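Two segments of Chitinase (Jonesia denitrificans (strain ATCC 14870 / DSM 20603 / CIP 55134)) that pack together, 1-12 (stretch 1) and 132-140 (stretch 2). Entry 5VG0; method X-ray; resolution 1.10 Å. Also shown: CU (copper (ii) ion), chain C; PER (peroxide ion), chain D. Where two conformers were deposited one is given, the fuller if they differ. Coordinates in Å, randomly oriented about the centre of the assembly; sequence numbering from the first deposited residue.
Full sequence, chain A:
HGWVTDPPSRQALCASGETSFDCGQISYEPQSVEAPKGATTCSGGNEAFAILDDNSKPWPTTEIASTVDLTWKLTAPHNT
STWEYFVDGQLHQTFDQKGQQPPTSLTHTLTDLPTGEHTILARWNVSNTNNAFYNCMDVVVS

Stretch 1 1-12: HGWVTDPPSRQA
Stretch 2 132-140: AFYNCMDVV

Stretch 2 is one continuous strand, 132-140; strand 2-6 runs nearly parallel to it, 20° off and 7.1 Å away at closest approach, with no backbone hydrogen bond between these two strands. Together the stretches bury 644 Å². Phe133 (chi1 m), its CA-to-CB bond directed toward stretch 1, sets its edge against the imidazole face of His1, offset, centroids 5.1 Å apart and planes at 61°. His1 N and ND1 bind CU at 2.2 and 2.0 Å. Phe133 CZ also lies 3.4 Å from peroxide O1. The CA-to-CB bond of Tyr134 points away, and its backbone O accepts from Gln11 NE2 (chi1 p, chi2 -98°) at 2.9 Å.

Buried Asn135 (m; phi/psi -136/117) spans the gap, its amide OD1 suited to accept from buried Val4 N at 2.9 Å. Cys136 O receives Arg10 N at 2.8 Å, where the helix begins, and water 3 links Cys136 N to Gln11 OE1. Ser9 (p), nearest Met137 in register at CA-CA 4.4 Å, caps that helix: its hydroxyl OG both accepts from Ala12 N at 3.2 Å and donates to Val4 O at 2.9 Å.

Met137 (m, p, p) places its apolar SD 3.8 Å from Val4 CG1, beside Pro7, which follows a cis peptide. Asp138 (m) meets an extended Arg10 (m, t, t) in a two-pronged salt bridge, NE-OD2 2.8 Å and NH2-OD1 2.9 Å. Finally, Val139 CG1 touches Pro7 CG at 4.4 Å.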

ATOM      1  N   HIS A   1      10.340   2.535  -6.179  1.00 11.05           N
ATOM      2  CA  HIS A   1      10.327   1.917  -4.856  1.00  9.92           C
ATOM      3  C   HIS A   1       9.759   2.878  -3.832  1.00  9.00           C
ATOM      4  O   HIS A   1      10.080   4.070  -3.839  1.00  9.79           O
ATOM      5  CB  HIS A   1      11.727   1.464  -4.465  1.00 11.51           C
ATOM      6  CG  HIS A   1      12.146   0.215  -5.163  1.00 12.16           C
ATOM      7  ND1 HIS A   1      12.037   0.060  -6.522  1.00 13.15           N
ATOM      8  CD2 HIS A   1      12.636  -0.954  -4.696  1.00 14.61           C
ATOM      9  CE1 HIS A   1      12.465  -1.138  -6.869  1.00 15.04           C
ATOM     10  NE2 HIS A   1      12.832  -1.774  -5.776  1.00 16.19           N
ATOM     11  N   GLY A   2       8.914   2.366  -2.950  1.00  8.84           N
ATOM     12  CA  GLY A   2       8.298   3.179  -1.919  1.00  9.17           C
ATOM     13  C   GLY A   2       7.198   2.395  -1.252  1.00  8.32           C
ATOM     14  O   GLY A   2       6.810   1.317  -1.708  1.00  9.65           O
ATOM     15  N   TRP A   3       6.696   2.940  -0.153  1.00  7.92           N
ATOM     16  CA  TRP A   3       5.659   2.255   0.611  1.00  8.10           C
ATOM     17  C   TRP A   3       4.837   3.270   1.398  1.00  7.78           C
ATOM     18  O   TRP A   3       5.236   4.421   1.582  1.00  8.69           O
ATOM     19  CB  TRP A   3       6.224   1.147   1.506  1.00  8.65           C
ATOM     20  CG  TRP A   3       6.925   1.551   2.750  1.00  9.21           C
ATOM     21  CD1 TRP A   3       6.432   1.421   4.004  1.00 11.08           C
ATOM     22  CD2 TRP A   3       8.255   2.074   2.900  1.00 10.32           C
ATOM     23  NE1 TRP A   3       7.351   1.830   4.932  1.00 12.73           N
ATOM     24  CE2 TRP A   3       8.484   2.237   4.282  1.00 11.23           C
ATOM     25  CE3 TRP A   3       9.267   2.413   2.007  1.00 11.80           C
ATOM     26  CZ2 TRP A   3       9.679   2.742   4.791  1.00 14.32           C
ATOM     27  CZ3 TRP A   3      10.458   2.903   2.507  1.00 14.27           C
ATOM     28  CH2 TRP A   3      10.654   3.069   3.887  1.00 14.61           C
ATOM     29  N   VAL A   4       3.688   2.815   1.876  1.00  7.63           N
ATOM     30  CA  VAL A   4       2.773   3.637   2.655  1.00  7.94           C
ATOM     31  C   VAL A   4       3.139   3.529   4.126  1.00  7.83           C
ATOM     32  O   VAL A   4       3.147   2.434   4.703  1.00  8.74           O
ATOM     33  CB  VAL A   4       1.319   3.217   2.417  1.00  8.11           C
ATOM     34  CG1 VAL A   4       0.386   3.995   3.314  1.00  9.19           C
ATOM     35  CG2 VAL A   4       0.935   3.414   0.960  1.00  9.30           C
ATOM     36  N   THR A   5       3.427   4.666   4.737  1.00  8.64           N
ATOM     37  CA  THR A   5       3.869   4.702   6.121  1.00  9.04           C
ATOM     38  C   THR A   5       2.763   5.062   7.106  1.00  9.49           C
ATOM     39  O   THR A   5       2.890   4.737   8.284  1.00 11.46           O
ATOM     40  CB  THR A   5       5.026   5.683   6.283  1.00 11.73           C
ATOM     41  OG1 THR A   5       4.579   6.982   5.915  1.00 13.34           O
ATOM     42  CG2 THR A   5       6.220   5.298   5.411  1.00 14.00           C
ATOM     43  N   ASP A   6       1.695   5.723   6.673  1.00  9.66           N
ATOM     44  CA  ASP A   6       0.640   6.153   7.573  0.80 10.67           C
ATOM     45  C   ASP A   6      -0.665   6.285   6.783  1.00 10.83           C
ATOM     46  O   ASP A   6      -0.710   6.968   5.786  1.00 12.37           O
ATOM     47  CB  ASP A   6       0.993   7.482   8.212  0.80 14.70           C
ATOM     48  CG  ASP A   6      -0.002   7.884   9.267  0.80 19.72           C
ATOM     49  OD1 ASP A   6      -0.328   7.034  10.114  0.80 22.80           O
ATOM     50  OD2 ASP A   6      -0.464   9.040   9.240  0.80 23.53           O
ATOM     51  N   PRO A   7      -1.734   5.583   7.200  1.00 10.27           N
ATOM     52  CA  PRO A   7      -1.729   4.495   8.175  1.00 10.05           C
ATOM     53  C   PRO A   7      -0.767   3.421   7.685  1.00  9.06           C
ATOM     54  O   PRO A   7      -0.609   3.229   6.484  1.00 10.42           O
ATOM     55  CB  PRO A   7      -3.179   3.998   8.170  1.00 12.40           C
ATOM     56  CG  PRO A   7      -3.794   4.503   6.970  1.00 15.24           C
ATOM     57  CD  PRO A   7      -3.019   5.676   6.483  1.00 12.05           C
ATOM     58  N   PRO A   8      -0.104   2.716   8.592  1.00  9.16           N
ATOM     59  CA  PRO A   8       0.970   1.824   8.144  1.00  9.25           C
ATOM     60  C   PRO A   8       0.461   0.661   7.317  1.00  8.68           C
ATOM     61  O   PRO A   8      -0.502  -0.017   7.674  1.00 10.19           O
ATOM     62  CB  PRO A   8       1.604   1.337   9.450  1.00 11.44           C
ATOM     63  CG  PRO A   8       0.611   1.597  10.485  1.00 14.72           C
ATOM     64  CD  PRO A   8      -0.158   2.798  10.062  1.00 11.12           C
ATOM     65  N   SER A   9       1.157   0.405   6.215  1.00  7.64           N
ATOM     66  CA  SER A   9       0.933  -0.783   5.420  1.00  7.24           C
ATOM     67  C   SER A   9       1.459  -2.029   6.139  1.00  6.94           C
ATOM     68  O   SER A   9       2.242  -1.964   7.089  1.00  7.59           O
ATOM     69  CB  SER A   9       1.627  -0.635   4.072  1.00  7.86           C
ATOM     70  OG  SER A   9       3.018  -0.417   4.253  1.00  9.01           O
ATOM     71  N   ARG A  10       1.056  -3.190   5.625  1.00  6.77           N
ATOM     72  CA  ARG A  10       1.562  -4.450   6.152  1.00  6.54           C
ATOM     73  C   ARG A  10       3.088  -4.482   6.119  1.00  6.72           C
ATOM     74  O   ARG A  10       3.724  -4.866   7.106  1.00  7.90           O
ATOM     75  CB  ARG A  10       0.935  -5.635   5.407  1.00  6.77           C
ATOM     76  CG  ARG A  10      -0.551  -5.803   5.700  1.00  7.50           C
ATOM     77  CD  ARG A  10      -1.115  -7.056   5.079  1.00  7.69           C
ATOM     78  NE  ARG A  10      -2.527  -7.175   5.404  1.00  8.58           N
ATOM     79  CZ  ARG A  10      -3.313  -8.173   5.053  1.00 10.02           C
ATOM     80  NH1 ARG A  10      -2.855  -9.179   4.344  1.00 10.98           N
ATOM     81  NH2 ARG A  10      -4.571  -8.136   5.442  1.00 12.55           N
ATOM     82  N   GLN A  11       3.692  -4.047   5.018  1.00  7.01           N
ATOM     83  CA  GLN A  11       5.148  -4.056   4.946  1.00  7.34           C
ATOM     84  C   GLN A  11       5.763  -3.061   5.922  1.00  7.81           C
ATOM     85  O   GLN A  11       6.832  -3.327   6.474  1.00  8.49           O
ATOM     86  CB  GLN A  11       5.662  -3.862   3.509  1.00  8.21           C
ATOM     87  CG  GLN A  11       5.137  -2.659   2.743  1.00  8.50           C
ATOM     88  CD  GLN A  11       3.996  -3.035   1.834  1.00  7.82           C
ATOM     89  OE1 GLN A  11       2.978  -3.555   2.291  1.00  8.81           O
ATOM     90  NE2 GLN A  11       4.166  -2.820   0.545  1.00  8.69           N
ATOM     91  N   ALA A  12       5.117  -1.905   6.134  1.00  7.55           N
ATOM     92  CA  ALA A  12       5.616  -0.950   7.124  1.00  8.11           C
ATOM     93  C   ALA A  12       5.633  -1.540   8.524  1.00  8.28           C
ATOM     94  O   ALA A  12       6.579  -1.323   9.289  1.00  9.68           O
ATOM     95  CB  ALA A  12       4.753   0.306   7.127  1.00  8.93           C
ATOM     96  N   ALA A 132       3.945  -2.204 -10.944  1.00  9.16           N
ATOM     97  CA  ALA A 132       3.285  -1.417  -9.925  1.00  8.58           C
ATOM     98  C   ALA A 132       3.827  -1.843  -8.569  1.00  8.22           C
ATOM     99  O   ALA A 132       4.433  -2.905  -8.419  1.00  9.86           O
ATOM    100  CB  ALA A 132       1.777  -1.610  -9.968  1.00 10.09           C
ATOM    101  N   PHE A 133       3.590  -0.997  -7.574  1.00  7.49           N
ATOM    102  CA  PHE A 133       3.915  -1.286  -6.191  1.00  7.28           C
ATOM    103  C   PHE A 133       2.625  -1.449  -5.406  1.00  7.68           C
ATOM    104  O   PHE A 133       1.665  -0.711  -5.605  1.00 10.10           O
ATOM    105  CB  PHE A 133       4.802  -0.186  -5.582  1.00  8.17           C
ATOM    106  CG  PHE A 133       6.161  -0.167  -6.183  1.00  8.88           C
ATOM    107  CD1 PHE A 133       6.389   0.416  -7.413  1.00 10.36           C
ATOM    108  CD2 PHE A 133       7.216  -0.799  -5.547  1.00 10.49           C
ATOM    109  CE1 PHE A 133       7.638   0.362  -7.997  1.00 12.32           C
ATOM    110  CE2 PHE A 133       8.455  -0.844  -6.131  1.00 12.03           C
ATOM    111  CZ  PHE A 133       8.661  -0.276  -7.367  1.00 12.60           C
ATOM    112  N   TYR A 134       2.610  -2.423  -4.503  1.00  7.05           N
ATOM    113  CA  TYR A 134       1.392  -2.906  -3.865  1.00  7.03           C
ATOM    114  C   TYR A 134       1.505  -2.749  -2.354  1.00  6.79           C
ATOM    115  O   TYR A 134       2.418  -3.295  -1.740  1.00  8.22           O
ATOM    116  CB  TYR A 134       1.169  -4.367  -4.237  1.00  7.90           C
ATOM    117  CG  TYR A 134       0.838  -4.560  -5.702  1.00  7.80           C
ATOM    118  CD1 TYR A 134       1.836  -4.641  -6.673  1.00  8.48           C
ATOM    119  CD2 TYR A 134      -0.484  -4.627  -6.123  1.00  8.65           C
ATOM    120  CE1 TYR A 134       1.509  -4.792  -8.021  1.00  8.36           C
ATOM    121  CE2 TYR A 134      -0.804  -4.790  -7.455  1.00  9.15           C
ATOM    122  CZ  TYR A 134       0.187  -4.865  -8.400  1.00  8.70           C
ATOM    123  OH  TYR A 134      -0.195  -5.022  -9.713  1.00 10.05           O
ATOM    124  N   ASN A 135       0.542  -2.047  -1.757  1.00  6.97           N
ATOM    125  CA  ASN A 135       0.534  -1.781  -0.322  1.00  7.15           C
ATOM    126  C   ASN A 135      -0.861  -1.993   0.247  1.00  7.46           C
ATOM    127  O   ASN A 135      -1.784  -1.251  -0.106  1.00  9.08           O
ATOM    128  CB  ASN A 135       0.931  -0.333  -0.003  1.00  9.16           C
ATOM    129  CG  ASN A 135       2.442  -0.069  -0.091  1.00 10.78           C
ATOM    130  OD1 ASN A 135       3.075   0.159   0.921  1.00 12.18           O
ATOM    131  ND2 ASN A 135       3.002  -0.125  -1.278  1.00 13.26           N
ATOM    132  N   CYS A 136      -1.011  -2.951   1.155  1.00  6.93           N
ATOM    133  CA  CYS A 136      -2.256  -3.131   1.892  1.00  6.96           C
ATOM    134  C   CYS A 136      -2.183  -2.482   3.261  1.00  6.74           C
ATOM    135  O   CYS A 136      -1.184  -2.617   3.965  1.00  7.85           O
ATOM    136  CB  CYS A 136      -2.545  -4.611   2.075  1.00  8.32           C
ATOM    137  SG  CYS A 136      -3.273  -5.314   0.615  1.00  9.50           S
ATOM    138  N   MET A 137      -3.284  -1.856   3.657  1.00  6.89           N
ATOM    139  CA  MET A 137      -3.441  -1.228   4.965  0.77  7.17           C
ATOM    140  C   MET A 137      -4.707  -1.789   5.597  1.00  8.00           C
ATOM    141  O   MET A 137      -5.797  -1.664   5.031  1.00  9.67           O
ATOM    142  CB  MET A 137      -3.587   0.294   4.856  0.77  7.90           C
ATOM    143  CG  MET A 137      -2.334   1.084   4.508  0.77  8.86           C
ATOM    144  SD  MET A 137      -1.561   0.780   2.905  0.77  8.76           S
ATOM    145  CE  MET A 137      -2.870   1.323   1.824  0.77 10.84           C
ATOM    146  N   ASP A 138      -4.572  -2.380   6.762  1.00  7.31           N
ATOM    147  CA  ASP A 138      -5.705  -2.897   7.526  1.00  8.01           C
ATOM    148  C   ASP A 138      -6.189  -1.810   8.466  1.00  7.74           C
ATOM    149  O   ASP A 138      -5.423  -1.327   9.304  1.00  9.21           O
ATOM    150  CB  ASP A 138      -5.294  -4.147   8.293  1.00  8.66           C
ATOM    151  CG  ASP A 138      -4.847  -5.236   7.357  1.00 10.17           C
ATOM    152  OD1 ASP A 138      -5.683  -5.701   6.558  1.00 13.90           O
ATOM    153  OD2 ASP A 138      -3.665  -5.613   7.411  1.00 11.21           O
ATOM    154  N   VAL A 139      -7.457  -1.430   8.322  1.00  8.28           N
ATOM    155  CA  VAL A 139      -7.993  -0.286   9.033  1.00  8.85           C
ATOM    156  C   VAL A 139      -9.334  -0.637   9.646  1.00  8.90           C
ATOM    157  O   VAL A 139     -10.031  -1.553   9.215  1.00 10.12           O
ATOM    158  CB  VAL A 139      -8.131   0.952   8.114  1.00  9.64           C
ATOM    159  CG1 VAL A 139      -6.767   1.383   7.613  1.00 11.42           C
ATOM    160  CG2 VAL A 139      -9.096   0.698   6.946  1.00 11.46           C
ATOM    161  N   VAL A 140      -9.686   0.111  10.682  1.00  8.99           N
ATOM    162  CA  VAL A 140     -11.025   0.098  11.246  1.00  9.91           C
ATOM    163  C   VAL A 140     -11.517   1.531  11.180  1.00  9.93           C
ATOM    164  O   VAL A 140     -10.922   2.424  11.791  1.00 11.43           O
ATOM    165  CB  VAL A 140     -11.061  -0.427  12.692  1.00 13.28           C
ATOM    166  CG1 VAL A 140     -12.502  -0.445  13.192  1.00 16.08           C
ATOM    167  CG2 VAL A 140     -10.436  -1.801  12.784  1.00 16.82           C
TER
HETATM  168 CU    CU C 201      11.559   1.605  -7.708  0.84 11.40          CU
HETATM  169  O1  PER D 202      11.375   0.236  -9.345  0.83 48.65           O
HETATM  170  O2  PER D 202      12.685   0.778  -8.907  0.83 48.62           O
HETATM  171  O   HOH W   1      -1.890  -2.391   7.719  1.00 12.09           O
HETATM  172  O   HOH W   2      -3.032   0.389   8.993  1.00 18.41           O
HETATM  173  O   HOH W   3       0.931  -5.044   1.187  1.00  9.65           O
HETATM  174  O   HOH W   4      13.989   1.764  -8.016  1.00 29.31           O